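Local coordinates for malate synthase (Haloferax volcanii, PDB 5TAO) that catalyses the Claisen condensation of acetyl-CoA with glyoxylate, followed by hydrolysis of the malyl-CoA intermediate to malate and CoA in the glyoxylate cycle, at the interface of chains A and B. Sequence-based numbering; all coordinates share one arbitrary frame. Chains: chain A/B, Malate synthase.

Contact 1: the interface of chains A and B. Residues chain A 12, 39-40, 42, 44, 268; chain B 405, 409, 412.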
ATOM      1  N   ARG A  12      10.214 -30.479 -14.847  1.00 39.28           N
ATOM      2  CA  ARG A  12       9.943 -31.672 -14.063  1.00 32.67           C
ATOM      3  C   ARG A  12      10.925 -31.907 -13.017  1.00 31.68           C
ATOM      4  O   ARG A  12      10.570 -32.406 -11.957  1.00 33.52           O
ATOM      5  CB  ARG A  12       9.874 -32.930 -14.960  1.00 37.72           C
ATOM      6  CG  ARG A  12       8.760 -32.930 -15.960  1.00 36.83           C
ATOM      7  CD  ARG A  12       8.963 -34.007 -17.053  1.00 37.65           C
ATOM      8  NE  ARG A  12      10.098 -33.685 -17.869  1.00 43.62           N
ATOM      9  CZ  ARG A  12      10.725 -34.525 -18.716  1.00 48.67           C
ATOM     10  NH1 ARG A  12      10.303 -35.771 -18.905  1.00 49.44           N
ATOM     11  NH2 ARG A  12      11.777 -34.108 -19.380  1.00 40.39           N
ATOM     12  N   GLY A  39      19.071 -37.920 -22.058  1.00 50.06           N
ATOM     13  CA  GLY A  39      17.823 -38.626 -21.944  1.00 54.65           C
ATOM     14  C   GLY A  39      17.160 -38.494 -20.578  1.00 59.02           C
ATOM     15  O   GLY A  39      17.358 -37.501 -19.826  1.00 53.75           O
ATOM     16  N   MET A  40      16.398 -39.519 -20.239  1.00 51.28           N
ATOM     17  CA  MET A  40      15.577 -39.474 -19.071  1.00 54.58           C
ATOM     18  C   MET A  40      16.392 -39.225 -17.830  1.00 47.88           C
ATOM     19  O   MET A  40      15.836 -38.811 -16.795  1.00 49.09           O
ATOM     20  CB  MET A  40      14.765 -40.772 -18.923  1.00 56.20           C
ATOM     21  CG  MET A  40      13.585 -40.840 -19.868  1.00 61.56           C
ATOM     22  SD  MET A  40      12.315 -39.556 -19.643  1.00 64.93           S
ATOM     23  CE  MET A  40      11.583 -40.226 -18.163  1.00 71.39           C
ATOM     24  N   ALA A  42      18.747 -37.001 -17.622  1.00 45.17           N
ATOM     25  CA  ALA A  42      19.156 -35.594 -17.612  1.00 48.24           C
ATOM     26  C   ALA A  42      17.978 -34.657 -17.248  1.00 39.38           C
ATOM     27  O   ALA A  42      16.875 -34.828 -17.763  1.00 43.02           O
ATOM     28  CB  ALA A  42      19.718 -35.223 -18.953  1.00 47.79           C
ATOM     29  N   ASP A  44      15.388 -31.339 -16.559  1.00 37.55           N
ATOM     30  CA  ASP A  44      14.928 -30.207 -17.270  1.00 37.32           C
ATOM     31  C   ASP A  44      15.749 -28.995 -16.855  1.00 34.43           C
ATOM     32  O   ASP A  44      16.125 -28.171 -17.680  1.00 39.78           O
ATOM     33  CB  ASP A  44      13.454 -30.022 -17.035  1.00 38.82           C
ATOM     34  CG  ASP A  44      12.624 -31.007 -17.820  1.00 46.20           C
ATOM     35  OD1 ASP A  44      13.067 -31.478 -18.911  1.00 40.41           O
ATOM     36  OD2 ASP A  44      11.485 -31.233 -17.413  1.00 42.90           O
ATOM     37  N   ASN A 268      11.392 -37.461 -13.918  1.00 37.85           N
ATOM     38  CA  ASN A 268      11.118 -37.140 -15.326  1.00 35.48           C
ATOM     39  C   ASN A 268       9.946 -37.947 -15.834  1.00 39.14           C
ATOM     40  O   ASN A 268       9.178 -37.534 -16.741  1.00 37.25           O
ATOM     41  CB  ASN A 268      12.366 -37.343 -16.187  1.00 41.56           C
ATOM     42  CG  ASN A 268      13.237 -36.127 -16.252  1.00 45.08           C
ATOM     43  OD1 ASN A 268      12.817 -35.032 -15.928  1.00 45.17           O
ATOM     44  ND2 ASN A 268      14.428 -36.292 -16.744  1.00 48.73           N
TER
ATOM     45  N   VAL B 405       7.740 -31.203 -23.110  1.00 45.00           N
ATOM     46  CA  VAL B 405       8.889 -32.055 -22.966  1.00 44.72           C
ATOM     47  C   VAL B 405       9.412 -32.436 -24.361  1.00 50.09           C
ATOM     48  O   VAL B 405      10.618 -32.284 -24.646  1.00 50.34           O
ATOM     49  CB  VAL B 405       8.564 -33.295 -22.126  1.00 44.91           C
ATOM     50  CG1 VAL B 405       9.619 -34.348 -22.282  1.00 43.66           C
ATOM     51  CG2 VAL B 405       8.416 -32.947 -20.638  1.00 49.13           C
ATOM     52  N   ARG B 409      13.089 -31.471 -25.308  1.00 47.07           N
ATOM     53  CA  ARG B 409      14.043 -32.508 -25.020  1.00 51.66           C
ATOM     54  C   ARG B 409      14.181 -33.552 -26.189  1.00 57.34           C
ATOM     55  O   ARG B 409      13.758 -34.699 -26.054  1.00 49.74           O
ATOM     56  CB  ARG B 409      13.627 -33.173 -23.715  1.00 52.99           C
ATOM     57  CG  ARG B 409      13.493 -32.202 -22.549  1.00 46.25           C
ATOM     58  CD  ARG B 409      14.824 -31.617 -22.223  1.00 45.93           C
ATOM     59  NE  ARG B 409      15.744 -32.709 -21.977  1.00 44.21           N
ATOM     60  CZ  ARG B 409      15.881 -33.325 -20.818  1.00 46.66           C
ATOM     61  NH1 ARG B 409      15.132 -33.009 -19.780  1.00 47.38           N
ATOM     62  NH2 ARG B 409      16.755 -34.294 -20.684  1.00 40.30           N
ATOM     63  N   GLN B 412      15.303 -36.968 -25.538  1.00 53.20           N
ATOM     64  CA  GLN B 412      14.408 -37.908 -24.858  1.00 55.83           C
ATOM     65  C   GLN B 412      13.452 -38.600 -25.782  1.00 52.89           C
ATOM     66  O   GLN B 412      12.693 -39.414 -25.307  1.00 47.44           O
ATOM     67  CB  GLN B 412      13.584 -37.230 -23.726  1.00 50.29           C
ATOM     68  CG  GLN B 412      14.400 -37.122 -22.458  1.00 52.17           C
ATOM     69  CD  GLN B 412      13.696 -36.443 -21.237  1.00 47.31           C
ATOM     70  OE1 GLN B 412      12.487 -36.177 -21.208  1.00 48.09           O
ATOM     71  NE2 GLN B 412      14.458 -36.257 -20.232  1.00 47.61           N
TER
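A:Arg12 and B:Gln412 approach from opposite directions at a subunit interface of this trimer- and hexamer-forming malate synthase of the HpcH/HpaI aldolase family. Packing is tight round the guanidinium of A:Arg12, whose planar head can hold an amide oxygen at one edge and a carboxylate at another. Its NH1 and NH2 converge on the amide oxygen OE1 of B:Gln412, NH2 at 2.9 Å, with the amide turned 65° from the guanidinium plane. The methyl CG2 of B:Val405 covers one guanidinium face, 3.4 Å from CZ, and A:Asn268 covers the other. Along another edge NE and NH2 each take one oxygen of A:Asp44, which fixes the group's rotation. B:Arg409 reaches the same carboxylate, its NH1 2.7 Å from OD1; the shared anion probably offsets the two positive charges. Bends at chi2 and chi3 (-65° and -55°) fold B:Arg409 back, and its NH1 and NH2 both clasp the carbonyl oxygen of A:Ala42. A leucine replacing A:Arg12 would probably leave B:Gln412 OE1 without these donors and A:Asp44 less firmly held. Toward A:Gly39, B:Gln412 NE2 gives a long hydrogen bond (3.2 Å) to O from above the carbonyl plane; looser still, A:Met40 SD lies 3.7 Å from OE1.

Contact 2: the interface of chains A and B. Residues chain A 214, 217-218, 221, 251-252; chain B 197, 209.
Bends at chi2 and chi3 (-76° and -86°) curl the flexible thioether of B:Met197 against a helix of chain A at this subunit interface of the malate synthase oligomer, while A:His214, its CG anti to the backbone N (chi1 176°), carries its imidazole toward the indole of B:Trp209. The methionine lies on the helix backbone: SD is 3.7 Å from CA of A:Arg218, and the methyl CE is equally near that residue's backbone N. An unbranched, pliable chain suits this surface, where the small A:Ser217 and A:Ser221 probably leave the backbone approachable; OG of A:Ser221 lies 3.7 Å from CA of B:Met197. The two aromatic side chains cross at about a right angle, and the indole presents its benzo carbon CE3 in plane at the imidazole edge, 3.8 Å from CE1. The far corner of the indole, B:Trp209 CH2, lies 3.4 Å from A:Lys251 O, a carbonyl oxygen in the indole plane. Within chain A the hydroxyl OG of A:Ser217 gives A:Lys251 O a hydrogen bond of 2.6 Å, tying loop to helix, which probably steadies the surface that tryptophan meets. The site joins helix 210-223 and the loop preceding strand 255-258 in chain A to the end of helix 190-197 and a following loop in chain B.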
ATOM      1  N   HIS A 214       1.165 -25.696  -1.234  1.00 30.29           N
ATOM      2  CA  HIS A 214       0.000 -25.049  -1.755  1.00 32.72           C
ATOM      3  C   HIS A 214       0.247 -23.578  -2.079  1.00 32.44           C
ATOM      4  O   HIS A 214      -0.080 -23.069  -3.192  1.00 31.10           O
ATOM      5  CB  HIS A 214      -1.187 -25.178  -0.803  1.00 34.57           C
ATOM      6  CG  HIS A 214      -2.395 -24.422  -1.274  1.00 32.80           C
ATOM      7  ND1 HIS A 214      -3.350 -24.980  -2.117  1.00 33.52           N
ATOM      8  CD2 HIS A 214      -2.782 -23.125  -1.069  1.00 32.91           C
ATOM      9  CE1 HIS A 214      -4.282 -24.077  -2.378  1.00 33.13           C
ATOM     10  NE2 HIS A 214      -3.940 -22.933  -1.779  1.00 34.48           N
ATOM     11  N   SER A 217       2.715 -23.166  -5.112  1.00 29.68           N
ATOM     12  CA  SER A 217       1.914 -23.431  -6.294  1.00 31.42           C
ATOM     13  C   SER A 217       0.986 -22.291  -6.671  1.00 32.42           C
ATOM     14  O   SER A 217       0.970 -21.856  -7.832  1.00 29.17           O
ATOM     15  CB  SER A 217       1.137 -24.716  -6.144  1.00 36.07           C
ATOM     16  OG  SER A 217       0.461 -24.975  -7.350  1.00 33.97           O
ATOM     17  N   ARG A 218       0.261 -21.750  -5.681  1.00 32.03           N
ATOM     18  CA  ARG A 218      -0.580 -20.629  -5.906  1.00 32.02           C
ATOM     19  C   ARG A 218       0.225 -19.360  -6.303  1.00 29.06           C
ATOM     20  O   ARG A 218      -0.159 -18.628  -7.194  1.00 28.76           O
ATOM     21  CB  ARG A 218      -1.404 -20.379  -4.642  1.00 33.03           C
ATOM     22  CG  ARG A 218      -2.175 -19.082  -4.591  1.00 34.20           C
ATOM     23  CD  ARG A 218      -2.738 -18.931  -3.198  1.00 32.55           C
ATOM     24  NE  ARG A 218      -1.771 -18.469  -2.206  1.00 32.36           N
ATOM     25  CZ  ARG A 218      -1.996 -18.422  -0.873  1.00 36.22           C
ATOM     26  NH1 ARG A 218      -3.146 -18.809  -0.341  1.00 35.85           N
ATOM     27  NH2 ARG A 218      -1.088 -17.919  -0.047  1.00 35.54           N
ATOM     28  N   SER A 221       1.146 -19.680  -9.999  0.50 30.75           N
ATOM     29  CA  SER A 221       0.120 -19.449 -10.971  0.50 32.65           C
ATOM     30  C   SER A 221      -0.363 -17.967 -10.986  0.50 33.54           C
ATOM     31  O   SER A 221      -0.739 -17.472 -12.029  0.50 33.19           O
ATOM     32  CB  SER A 221      -1.019 -20.425 -10.722  0.50 33.49           C
ATOM     33  OG  SER A 221      -0.527 -21.776 -10.636  0.50 32.31           O
ATOM     34  N   LYS A 251      -1.432 -30.500  -6.245  1.00 34.27           N
ATOM     35  CA  LYS A 251      -1.421 -29.065  -5.838  0.50 36.13           C
ATOM     36  C   LYS A 251      -1.049 -28.155  -6.955  1.00 33.97           C
ATOM     37  O   LYS A 251      -1.117 -26.940  -6.825  1.00 35.95           O
ATOM     38  CB  LYS A 251      -0.440 -28.821  -4.713  0.50 35.84           C
ATOM     39  CG  LYS A 251      -0.788 -29.565  -3.440  0.50 35.09           C
ATOM     40  CD  LYS A 251       0.040 -29.090  -2.244  0.50 33.11           C
ATOM     41  CE  LYS A 251      -0.518 -29.690  -0.960  0.50 32.20           C
ATOM     42  NZ  LYS A 251      -1.417 -28.790  -0.185  0.50 30.70           N
ATOM     43  N   GLY A 252      -0.710 -28.748  -8.094  1.00 34.18           N
ATOM     44  CA  GLY A 252      -0.207 -28.055  -9.256  1.00 33.44           C
ATOM     45  C   GLY A 252       1.272 -27.709  -9.164  1.00 32.10           C
ATOM     46  O   GLY A 252       1.751 -26.757  -9.812  1.00 31.06           O
TER
ATOM     47  N   MET B 197      -4.428 -23.751 -11.493  1.00 31.11           N
ATOM     48  CA  MET B 197      -3.301 -24.159 -10.704  1.00 34.63           C
ATOM     49  C   MET B 197      -2.403 -25.198 -11.412  1.00 37.84           C
ATOM     50  O   MET B 197      -1.313 -25.483 -10.926  1.00 32.87           O
ATOM     51  CB  MET B 197      -3.772 -24.721  -9.378  1.00 32.61           C
ATOM     52  CG  MET B 197      -4.401 -23.638  -8.509  1.00 39.39           C
ATOM     53  SD  MET B 197      -3.210 -22.525  -7.726  1.00 38.37           S
ATOM     54  CE  MET B 197      -2.895 -23.536  -6.303  1.00 35.73           C
ATOM     55  N   TRP B 209      -8.453 -29.651  -2.196  1.00 33.75           N
ATOM     56  CA  TRP B 209      -8.057 -28.251  -2.034  1.00 33.08           C
ATOM     57  C   TRP B 209      -8.555 -27.708  -0.697  1.00 35.12           C
ATOM     58  O   TRP B 209      -9.247 -26.707  -0.659  1.00 33.67           O
ATOM     59  CB  TRP B 209      -8.661 -27.440  -3.143  1.00 31.94           C
ATOM     60  CG  TRP B 209      -8.140 -27.691  -4.483  1.00 32.84           C
ATOM     61  CD1 TRP B 209      -8.850 -28.054  -5.562  1.00 33.72           C
ATOM     62  CD2 TRP B 209      -6.811 -27.453  -4.935  1.00 29.94           C
ATOM     63  NE1 TRP B 209      -8.067 -28.085  -6.675  1.00 33.68           N
ATOM     64  CE2 TRP B 209      -6.805 -27.677  -6.331  1.00 34.34           C
ATOM     65  CE3 TRP B 209      -5.632 -27.034  -4.299  1.00 30.32           C
ATOM     66  CZ2 TRP B 209      -5.655 -27.560  -7.112  1.00 30.70           C
ATOM     67  CZ3 TRP B 209      -4.489 -26.880  -5.090  1.00 30.80           C
ATOM     68  CH2 TRP B 209      -4.513 -27.142  -6.464  1.00 33.96           C
TER

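Contact 3: the interface of chains A and B. Residues chain A 9-10; chain B 198, 397, 400-401, 404.
The phenyl ring of A:Phe10 is sandwiched between B:Arg198 and the helix 389-408 of chain B, where the N-terminal segment of one malate synthase subunit lies across its neighbour. On one face the guanidinium stacks nearly parallel, the planes 5° apart, with NH1 3.7 Å from the ring centroid in a cation-pi contact. The opposite face rests on the helix backbone, CA of B:Leu401 making a CH-pi contact offset toward the rim. With CG beside the backbone N (chi1 -61°), the ring is turned into this slot between arginine and leucine. A flat aromatic suits it because it offers a broad face to each side; the arginine suits it because its planar head can stack and donate in plane at the same time. Its NH1 and NH2 both donate hydrogen bonds to the carbonyl O of A:Glu9, 2.9 and 3.0 Å away; NH2 lies in the carbonyl plane, whereas NH1 stands above it. CB of A:Phe10 meets the methyl CD1 of B:Leu401 at 3.6 Å. At the ring's edge B:Asp404 lies with its carboxylate inclined by 56° to the ring, and OD2 accepts the backbone N-H of A:Phe10 at 3.0 Å from above the carboxylate plane. The carboxylate of A:Glu9 is linked to the guanidinium through a water: water 1 lies 3.0 Å from A:Glu9 OE2 and 2.8 Å from B:Arg198 NH1.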
ATOM      1  N   GLU A   9       7.723 -24.099 -20.174  1.00 43.78           N
ATOM      2  CA  GLU A   9       6.434 -23.918 -19.581  1.00 42.81           C
ATOM      3  C   GLU A   9       6.290 -24.867 -18.423  1.00 42.12           C
ATOM      4  O   GLU A   9       5.653 -24.518 -17.454  1.00 40.46           O
ATOM      5  CB  GLU A   9       5.396 -24.137 -20.684  1.00 50.37           C
ATOM      6  CG  GLU A   9       3.926 -24.132 -20.362  1.00 56.55           C
ATOM      7  CD  GLU A   9       3.069 -24.423 -21.634  1.00 68.97           C
ATOM      8  OE1 GLU A   9       3.627 -24.374 -22.748  1.00 73.45           O
ATOM      9  OE2 GLU A   9       1.848 -24.712 -21.543  1.00 72.36           O
ATOM     10  N   PHE A  10       6.877 -26.068 -18.500  1.00 38.89           N
ATOM     11  CA  PHE A  10       6.921 -26.977 -17.376  1.00 42.93           C
ATOM     12  C   PHE A  10       8.340 -27.370 -17.082  1.00 39.36           C
ATOM     13  O   PHE A  10       9.133 -27.427 -17.990  1.00 43.20           O
ATOM     14  CB  PHE A  10       6.183 -28.260 -17.692  1.00 42.71           C
ATOM     15  CG  PHE A  10       4.731 -28.083 -18.000  1.00 41.87           C
ATOM     16  CD1 PHE A  10       4.286 -27.781 -19.285  1.00 39.32           C
ATOM     17  CD2 PHE A  10       3.787 -28.334 -17.022  1.00 40.56           C
ATOM     18  CE1 PHE A  10       2.930 -27.647 -19.542  1.00 38.94           C
ATOM     19  CE2 PHE A  10       2.427 -28.219 -17.272  1.00 40.84           C
ATOM     20  CZ  PHE A  10       1.995 -27.877 -18.531  1.00 42.16           C
TER
ATOM     21  N   ARG B 198      -2.891 -25.738 -12.519  1.00 36.96           N
ATOM     22  CA  ARG B 198      -2.248 -26.761 -13.355  1.00 38.09           C
ATOM     23  C   ARG B 198      -2.051 -28.007 -12.584  1.00 36.73           C
ATOM     24  O   ARG B 198      -1.016 -28.608 -12.656  1.00 39.03           O
ATOM     25  CB  ARG B 198      -0.887 -26.334 -13.929  1.00 44.35           C
ATOM     26  CG  ARG B 198      -0.855 -25.068 -14.724  1.00 49.24           C
ATOM     27  CD  ARG B 198       0.304 -25.071 -15.725  1.00 52.97           C
ATOM     28  NE  ARG B 198       1.615 -25.094 -15.096  1.00 43.08           N
ATOM     29  CZ  ARG B 198       2.768 -24.884 -15.733  1.00 45.42           C
ATOM     30  NH1 ARG B 198       2.791 -24.561 -17.025  1.00 38.46           N
ATOM     31  NH2 ARG B 198       3.906 -24.973 -15.063  1.00 39.10           N
ATOM     32  N   THR B 397      -3.715 -30.674 -19.439  1.00 46.11           N
ATOM     33  CA  THR B 397      -2.538 -30.488 -18.570  1.00 44.83           C
ATOM     34  C   THR B 397      -1.410 -31.502 -18.807  1.00 40.15           C
ATOM     35  O   THR B 397      -0.322 -31.117 -19.238  1.00 38.37           O
ATOM     36  CB  THR B 397      -2.895 -30.332 -17.069  1.00 41.41           C
ATOM     37  OG1 THR B 397      -3.702 -29.152 -16.897  1.00 43.68           O
ATOM     38  CG2 THR B 397      -1.657 -30.216 -16.303  1.00 42.18           C
ATOM     39  N   SER B 400      -0.186 -31.193 -22.405  1.00 48.35           N
ATOM     40  CA  SER B 400       0.646 -29.958 -22.629  1.00 43.98           C
ATOM     41  C   SER B 400       2.026 -30.132 -22.088  1.00 37.53           C
ATOM     42  O   SER B 400       3.018 -29.678 -22.642  1.00 44.80           O
ATOM     43  CB  SER B 400       0.023 -28.755 -21.972  1.00 48.62           C
ATOM     44  OG  SER B 400      -1.191 -28.452 -22.620  1.00 57.70           O
ATOM     45  N   LEU B 401       2.083 -30.832 -20.974  1.00 41.29           N
ATOM     46  CA  LEU B 401       3.327 -31.139 -20.355  1.00 41.96           C
ATOM     47  C   LEU B 401       4.099 -32.122 -21.241  1.00 45.05           C
ATOM     48  O   LEU B 401       5.307 -31.974 -21.440  1.00 40.33           O
ATOM     49  CB  LEU B 401       3.090 -31.782 -19.012  1.00 41.26           C
ATOM     50  CG  LEU B 401       4.276 -32.501 -18.372  1.00 53.42           C
ATOM     51  CD1 LEU B 401       5.520 -31.682 -18.386  1.00 59.40           C
ATOM     52  CD2 LEU B 401       3.930 -32.794 -16.928  1.00 60.77           C
ATOM     53  N   ASP B 404       5.543 -30.150 -24.125  1.00 49.16           N
ATOM     54  CA  ASP B 404       6.610 -29.209 -23.762  1.00 42.75           C
ATOM     55  C   ASP B 404       7.865 -30.004 -23.656  1.00 44.33           C
ATOM     56  O   ASP B 404       8.952 -29.568 -24.049  1.00 50.28           O
ATOM     57  CB  ASP B 404       6.277 -28.547 -22.411  1.00 50.46           C
ATOM     58  CG  ASP B 404       7.208 -27.412 -22.060  1.00 51.80           C
ATOM     59  OD1 ASP B 404       7.329 -26.499 -22.876  1.00 58.47           O
ATOM     60  OD2 ASP B 404       7.824 -27.446 -20.974  1.00 48.32           O
TER
HETATM   61  O   HOH W   1       0.602 -24.348 -18.818  1.00 45.63           O

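Contact 3 lies between the others, its C-alpha centre about 13 Å from that of contact 1 and 14 Å from that of contact 2, which are about 23 Å from each other. Helix 389-408 of chain B serves contacts 1 and 3, and the N-terminal segment of chain A runs through both. Contacts 2 and 3 are bridged by the adjacent B:Met197 and B:Arg198. Chain B thus meets chain A with its C-terminal part in contacts 1 and 3 and with its 197-209 region in contact 2, consistent with the oligomers this enzyme forms. The centre of contact 3 is about 18 Å from B:Asp388, the predicted proton acceptor, just before that helix.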